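Local coordinates for hypothetical protein (Nostoc punctiforme, PDB 2INB) that probably takes part, as an XisH family protein with a PDDEXK nuclease-like fold, in the site-specific recombination of nitrogen-fixation genes in cyanobacteria, at residues Asp19-Leu28 and Leu46-Ala57. Numbering follows the deposited sequence.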
ATOM      1  N   ASP A  19     -18.551  -6.333  21.791  1.00 13.63           N
ATOM      2  CA  ASP A  19     -17.588  -7.337  22.275  1.00 12.85           C
ATOM      3  C   ASP A  19     -16.824  -6.780  23.517  1.00 14.37           C
ATOM      4  O   ASP A  19     -15.814  -7.342  23.918  1.00 14.55           O
ATOM      5  CB  ASP A  19     -16.605  -7.754  21.163  1.00 14.82           C
ATOM      6  CG  ASP A  19     -17.127  -8.925  20.274  1.00 14.35           C
ATOM      7  OD1 ASP A  19     -18.356  -9.162  20.248  1.00 15.49           O
ATOM      8  OD2 ASP A  19     -16.253  -9.545  19.644  1.00 17.49           O
ATOM      9  N   GLY A  20     -17.279  -5.663  24.047  1.00 13.57           N
ATOM     10  CA  GLY A  20     -16.735  -5.112  25.268  1.00 16.17           C
ATOM     11  C   GLY A  20     -15.480  -4.310  25.148  1.00 14.74           C
ATOM     12  O   GLY A  20     -14.815  -4.033  26.164  1.00 15.33           O
ATOM     13  N   TRP A  21     -15.192  -3.859  23.927  1.00 13.33           N
ATOM     14  CA  TRP A  21     -14.055  -2.916  23.713  1.00 15.42           C
ATOM     15  C   TRP A  21     -14.469  -1.490  24.032  1.00 16.22           C
ATOM     16  O   TRP A  21     -15.591  -1.054  23.725  1.00 16.88           O
ATOM     17  CB  TRP A  21     -13.517  -3.024  22.268  1.00 13.51           C
ATOM     18  CG  TRP A  21     -12.965  -4.380  21.927  1.00 14.07           C
ATOM     19  CD1 TRP A  21     -13.668  -5.523  21.532  1.00 14.83           C
ATOM     20  CD2 TRP A  21     -11.580  -4.791  22.037  1.00 15.64           C
ATOM     21  NE1 TRP A  21     -12.782  -6.577  21.378  1.00 14.81           N
ATOM     22  CE2 TRP A  21     -11.518  -6.162  21.691  1.00 14.03           C
ATOM     23  CE3 TRP A  21     -10.377  -4.137  22.396  1.00 15.90           C
ATOM     24  CZ2 TRP A  21     -10.312  -6.864  21.680  1.00 15.65           C
ATOM     25  CZ3 TRP A  21      -9.213  -4.831  22.417  1.00 16.67           C
ATOM     26  CH2 TRP A  21      -9.180  -6.191  22.069  1.00 16.47           C
ATOM     27  N   GLN A  22     -13.529  -0.772  24.633  0.50 12.86           N
ATOM     28  CA  GLN A  22     -13.650   0.645  24.857  0.50 14.70           C
ATOM     29  C   GLN A  22     -12.942   1.395  23.743  0.50 14.62           C
ATOM     30  O   GLN A  22     -11.751   1.160  23.501  0.50 13.89           O
ATOM     31  CB  GLN A  22     -13.034   1.002  26.202  0.50 14.82           C
ATOM     32  CG  GLN A  22     -13.407   2.413  26.652  0.50 16.24           C
ATOM     33  CD  GLN A  22     -12.482   2.981  27.739  0.50 19.03           C
ATOM     34  OE1 GLN A  22     -11.829   2.241  28.490  0.50 27.73           O
ATOM     35  NE2 GLN A  22     -12.409   4.298  27.799  0.50 24.29           N
ATOM     36  N   ILE A  23     -13.659   2.286  23.049  1.00 15.79           N
ATOM     37  CA  ILE A  23     -13.026   3.149  22.052  1.00 16.84           C
ATOM     38  C   ILE A  23     -12.401   4.333  22.767  1.00 18.95           C
ATOM     39  O   ILE A  23     -13.089   5.039  23.519  1.00 20.06           O
ATOM     40  CB  ILE A  23     -14.003   3.639  20.952  1.00 18.67           C
ATOM     41  CG1 ILE A  23     -14.936   2.501  20.485  1.00 30.77           C
ATOM     42  CG2 ILE A  23     -13.276   4.398  19.795  1.00 22.52           C
ATOM     43  CD1 ILE A  23     -14.276   1.395  19.842  1.00 24.30           C
ATOM     44  N   THR A  24     -11.091   4.500  22.582  1.00 16.30           N
ATOM     45  CA  THR A  24     -10.352   5.563  23.294  1.00 17.45           C
ATOM     46  C   THR A  24      -9.908   6.732  22.423  1.00 22.58           C
ATOM     47  O   THR A  24      -9.691   7.853  22.944  1.00 24.59           O
ATOM     48  CB  THR A  24      -9.121   5.020  23.986  1.00 19.06           C
ATOM     49  OG1 THR A  24      -8.277   4.417  23.009  1.00 17.41           O
ATOM     50  CG2 THR A  24      -9.486   3.998  25.047  1.00 18.65           C
ATOM     51  N   ASN A  25      -9.765   6.500  21.129  1.00 21.36           N
ATOM     52  CA  ASN A  25      -9.371   7.547  20.211  1.00 24.65           C
ATOM     53  C   ASN A  25     -10.016   7.244  18.863  1.00 25.37           C
ATOM     54  O   ASN A  25      -9.997   6.112  18.362  1.00 22.55           O
ATOM     55  CB  ASN A  25      -7.816   7.661  20.070  1.00 22.24           C
ATOM     56  CG  ASN A  25      -7.079   7.687  21.443  1.00 30.96           C
ATOM     57  OD1 ASN A  25      -6.740   6.622  22.035  1.00 30.50           O
ATOM     58  ND2 ASN A  25      -6.839   8.905  21.954  1.00 32.51           N
ATOM     59  N   ASP A  26     -10.624   8.257  18.280  1.00 23.55           N
ATOM     60  CA  ASP A  26     -11.194   8.106  16.961  1.00 26.98           C
ATOM     61  C   ASP A  26     -11.298   9.522  16.419  1.00 29.12           C
ATOM     62  O   ASP A  26     -12.230  10.238  16.787  1.00 31.54           O
ATOM     63  CB  ASP A  26     -12.549   7.408  17.062  1.00 27.72           C
ATOM     64  CG  ASP A  26     -13.229   7.272  15.752  1.00 37.47           C
ATOM     65  OD1 ASP A  26     -12.553   7.447  14.718  1.00 42.95           O
ATOM     66  OD2 ASP A  26     -14.454   7.015  15.767  1.00 44.18           O
ATOM     67  N   PRO A  27     -10.315   9.940  15.601  1.00 29.80           N
ATOM     68  CA  PRO A  27      -9.229   9.126  15.058  1.00 28.98           C
ATOM     69  C   PRO A  27      -8.072   8.962  16.021  1.00 26.95           C
ATOM     70  O   PRO A  27      -7.826   9.822  16.881  1.00 25.59           O
ATOM     71  CB  PRO A  27      -8.767   9.941  13.842  1.00 32.61           C
ATOM     72  CG  PRO A  27      -8.945  11.312  14.255  1.00 31.63           C
ATOM     73  CD  PRO A  27     -10.184  11.337  15.150  1.00 32.59           C
ATOM     74  N   LEU A  28      -7.350   7.856  15.862  1.00 25.29           N
ATOM     75  CA  LEU A  28      -6.051   7.710  16.491  1.00 25.79           C
ATOM     76  C   LEU A  28      -5.086   8.491  15.611  1.00 28.45           C
ATOM     77  O   LEU A  28      -4.956   8.190  14.421  1.00 29.79           O
ATOM     78  CB  LEU A  28      -5.639   6.232  16.553  1.00 24.98           C
ATOM     79  CG  LEU A  28      -4.235   5.941  17.105  1.00 28.34           C
ATOM     80  CD1 LEU A  28      -4.023   6.517  18.508  1.00 31.43           C
ATOM     81  CD2 LEU A  28      -4.074   4.453  17.061  1.00 28.17           C
ATOM     82  N   LEU A  46      -8.113   5.868  11.838  1.00 32.41           N
ATOM     83  CA  LEU A  46      -7.801   4.690  12.667  1.00 28.65           C
ATOM     84  C   LEU A  46      -8.591   4.766  13.972  1.00 23.69           C
ATOM     85  O   LEU A  46      -8.694   5.857  14.568  1.00 24.43           O
ATOM     86  CB  LEU A  46      -6.316   4.648  13.037  1.00 27.50           C
ATOM     87  CG  LEU A  46      -5.285   4.185  12.041  1.00 32.35           C
ATOM     88  CD1 LEU A  46      -3.894   4.277  12.654  1.00 29.05           C
ATOM     89  CD2 LEU A  46      -5.604   2.766  11.674  1.00 24.25           C
ATOM     90  N   ILE A  47      -9.167   3.650  14.408  1.00 20.35           N
ATOM     91  CA  ILE A  47      -9.881   3.571  15.698  1.00 19.45           C
ATOM     92  C   ILE A  47      -8.901   2.965  16.731  1.00 18.26           C
ATOM     93  O   ILE A  47      -8.289   1.922  16.463  1.00 19.83           O
ATOM     94  CB  ILE A  47     -11.079   2.667  15.611  1.00 16.96           C
ATOM     95  CG1 ILE A  47     -12.089   3.253  14.607  1.00 22.80           C
ATOM     96  CG2 ILE A  47     -11.718   2.454  17.046  1.00 23.66           C
ATOM     97  CD1 ILE A  47     -13.304   2.341  14.400  1.00 23.74           C
ATOM     98  N   ALA A  48      -8.731   3.619  17.877  1.00 16.29           N
ATOM     99  CA  ALA A  48      -7.970   3.036  18.989  1.00 15.81           C
ATOM    100  C   ALA A  48      -8.978   2.482  19.993  1.00 15.27           C
ATOM    101  O   ALA A  48      -9.914   3.183  20.374  1.00 16.87           O
ATOM    102  CB  ALA A  48      -7.094   4.096  19.710  1.00 17.18           C
ATOM    103  N   ALA A  49      -8.758   1.244  20.444  1.00 14.20           N
ATOM    104  CA  ALA A  49      -9.634   0.638  21.411  1.00 14.55           C
ATOM    105  C   ALA A  49      -8.827  -0.204  22.387  1.00 14.02           C
ATOM    106  O   ALA A  49      -7.670  -0.584  22.096  1.00 14.16           O
ATOM    107  CB  ALA A  49     -10.679  -0.210  20.705  1.00 15.47           C
ATOM    108  N   GLU A  50      -9.447  -0.525  23.531  1.00 14.64           N
ATOM    109  CA  GLU A  50      -8.774  -1.408  24.489  1.00 14.14           C
ATOM    110  C   GLU A  50      -9.810  -2.189  25.277  1.00 15.58           C
ATOM    111  O   GLU A  50     -10.984  -1.803  25.366  1.00 16.11           O
ATOM    112  CB  GLU A  50      -7.842  -0.643  25.419  1.00 17.86           C
ATOM    113  CG  GLU A  50      -8.525   0.344  26.263  1.00 17.43           C
ATOM    114  CD  GLU A  50      -7.511   1.095  27.125  1.00 25.52           C
ATOM    115  OE1 GLU A  50      -6.773   1.922  26.569  1.00 23.69           O
ATOM    116  OE2 GLU A  50      -7.423   0.795  28.336  1.00 32.79           O
ATOM    117  N   ARG A  51      -9.348  -3.287  25.864  1.00 14.49           N
ATOM    118  CA  ARG A  51     -10.221  -4.150  26.624  1.00 15.35           C
ATOM    119  C   ARG A  51      -9.378  -4.903  27.610  1.00 17.76           C
ATOM    120  O   ARG A  51      -8.484  -5.663  27.209  1.00 19.47           O
ATOM    121  CB  ARG A  51     -10.964  -5.111  25.704  1.00 15.24           C
ATOM    122  CG  ARG A  51     -12.003  -5.951  26.380  1.00 17.78           C
ATOM    123  CD  ARG A  51     -12.730  -6.868  25.389  1.00 15.92           C
ATOM    124  NE  ARG A  51     -11.823  -7.879  24.843  1.00 15.93           N
ATOM    125  CZ  ARG A  51     -12.235  -8.922  24.143  1.00 17.40           C
ATOM    126  NH1 ARG A  51     -13.539  -9.060  23.847  1.00 15.92           N
ATOM    127  NH2 ARG A  51     -11.342  -9.804  23.729  1.00 18.36           N
ATOM    128  N   GLU A  52      -9.651  -4.693  28.896  0.50 19.05           N
ATOM    129  CA  GLU A  52      -8.805  -5.217  29.971  0.50 18.91           C
ATOM    130  C   GLU A  52      -7.322  -5.101  29.675  0.50 21.04           C
ATOM    131  O   GLU A  52      -6.565  -6.068  29.766  0.50 23.76           O
ATOM    132  CB  GLU A  52      -9.147  -6.657  30.279  0.50 22.85           C
ATOM    133  CG  GLU A  52     -10.555  -6.828  30.824  0.50 20.36           C
ATOM    134  CD  GLU A  52     -11.518  -7.323  29.785  0.50 20.44           C
ATOM    135  OE1 GLU A  52     -11.052  -7.982  28.829  0.50 26.04           O
ATOM    136  OE2 GLU A  52     -12.724  -7.092  29.963  0.50 15.76           O
ATOM    137  N   GLY A  53      -6.900  -3.903  29.318  1.00 21.88           N
ATOM    138  CA  GLY A  53      -5.465  -3.674  29.098  1.00 22.92           C
ATOM    139  C   GLY A  53      -4.852  -4.149  27.769  1.00 22.77           C
ATOM    140  O   GLY A  53      -3.703  -3.819  27.474  1.00 24.13           O
ATOM    141  N   GLU A  54      -5.589  -4.912  26.976  1.00 17.53           N
ATOM    142  CA  GLU A  54      -5.194  -5.282  25.592  1.00 20.54           C
ATOM    143  C   GLU A  54      -5.543  -4.068  24.721  1.00 15.65           C
ATOM    144  O   GLU A  54      -6.704  -3.627  24.714  1.00 17.90           O
ATOM    145  CB  GLU A  54      -5.984  -6.515  25.136  1.00 23.39           C
ATOM    146  CG  GLU A  54      -5.577  -6.981  23.743  1.00 31.16           C
ATOM    147  CD  GLU A  54      -6.262  -8.257  23.197  1.00 34.74           C
ATOM    148  OE1 GLU A  54      -7.120  -8.913  23.880  1.00 35.79           O
ATOM    149  OE2 GLU A  54      -5.917  -8.564  22.018  1.00 34.41           O
ATOM    150  N   LYS A  55      -4.559  -3.523  24.011  1.00 16.43           N
ATOM    151  CA  LYS A  55      -4.737  -2.346  23.183  1.00 14.61           C
ATOM    152  C   LYS A  55      -4.699  -2.749  21.700  1.00 15.48           C
ATOM    153  O   LYS A  55      -3.792  -3.521  21.264  1.00 16.22           O
ATOM    154  CB  LYS A  55      -3.594  -1.336  23.478  1.00 15.46           C
ATOM    155  CG  LYS A  55      -3.716  -0.760  24.881  1.00 18.44           C
ATOM    156  CD  LYS A  55      -2.607   0.232  25.202  1.00 23.48           C
ATOM    157  CE  LYS A  55      -2.902   0.925  26.541  1.00 36.84           C
ATOM    158  N   ILE A  56      -5.600  -2.178  20.927  1.00 14.77           N
ATOM    159  CA  ILE A  56      -5.587  -2.392  19.486  1.00 13.94           C
ATOM    160  C   ILE A  56      -5.811  -1.088  18.716  1.00 13.06           C
ATOM    161  O   ILE A  56      -6.279  -0.061  19.268  1.00 14.33           O
ATOM    162  CB  ILE A  56      -6.684  -3.418  19.030  1.00 13.99           C
ATOM    163  CG1 ILE A  56      -8.098  -2.849  19.300  1.00 15.34           C
ATOM    164  CG2 ILE A  56      -6.502  -4.764  19.791  1.00 16.17           C
ATOM    165  CD1 ILE A  56      -9.273  -3.784  18.808  1.00 14.39           C
ATOM    166  N   ALA A  57      -5.486  -1.152  17.423  1.00 14.18           N
ATOM    167  CA  ALA A  57      -5.823  -0.103  16.469  1.00 14.01           C
ATOM    168  C   ALA A  57      -6.478  -0.771  15.289  1.00 14.76           C
ATOM    169  O   ALA A  57      -6.101  -1.868  14.927  1.00 14.83           O
ATOM    170  CB  ALA A  57      -4.552   0.682  15.975  1.00 15.39           C
TER
HETATM  171  O   HOH W   1     -11.070  -0.982  28.676  1.00 38.46           O
HETATM  172  O   HOH W   2      -6.730   2.311  23.926  1.00 19.54           O
HETATM  173  O   HOH W   3      -5.805   7.939  11.977  1.00 38.81           O
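Edge strand 22-25 of the mixed sheet pairs antiparallel with strand 47-51, which turns back through a type I' hairpin turn into 54-57. Gln22 and Glu50 form a hydrogen-bonded pair through Gln22 N to Glu50 O at 2.8 Å and the return bond Glu50 N to Gln22 O. A classic beta bulge follows: Thr24 N bonds Ala48 O at 2.8 Å, the weak Asn25 N bond goes to the same oxygen, and Ala48 N returns to Asn25 O. Thr24 OG1 donates to Asn25 OD1 from above the Asn25 amide plane, and a water links OG1 to Glu50 OE1. At the hairpin end Trp21 is sandwiched. Arg51 CB sits over one face of its six-membered ring, 3.7 Å from the centroid, and Ile56 CD1 over the opposite face at 3.8 Å. The bend at chi3 (66°) lays the Arg51 guanidinium over the NE1-CE2-CZ2 side of the same face as CB, offset toward the rim, the planes 17° apart, while NH1 reaches Asp19 O at 2.9 Å. This ties the hairpin to the Schellman motif ending helix 7-18. Beyond the bulge, Leu28 CD2 meets Ala48 CB and Ala57 CB. Leu28 and Ala57 pack on Leu87 of helix 69-88, Ile23 and Ile47 touch helix 7-18, and Ile56 reaches Trp138 of strand 134-139.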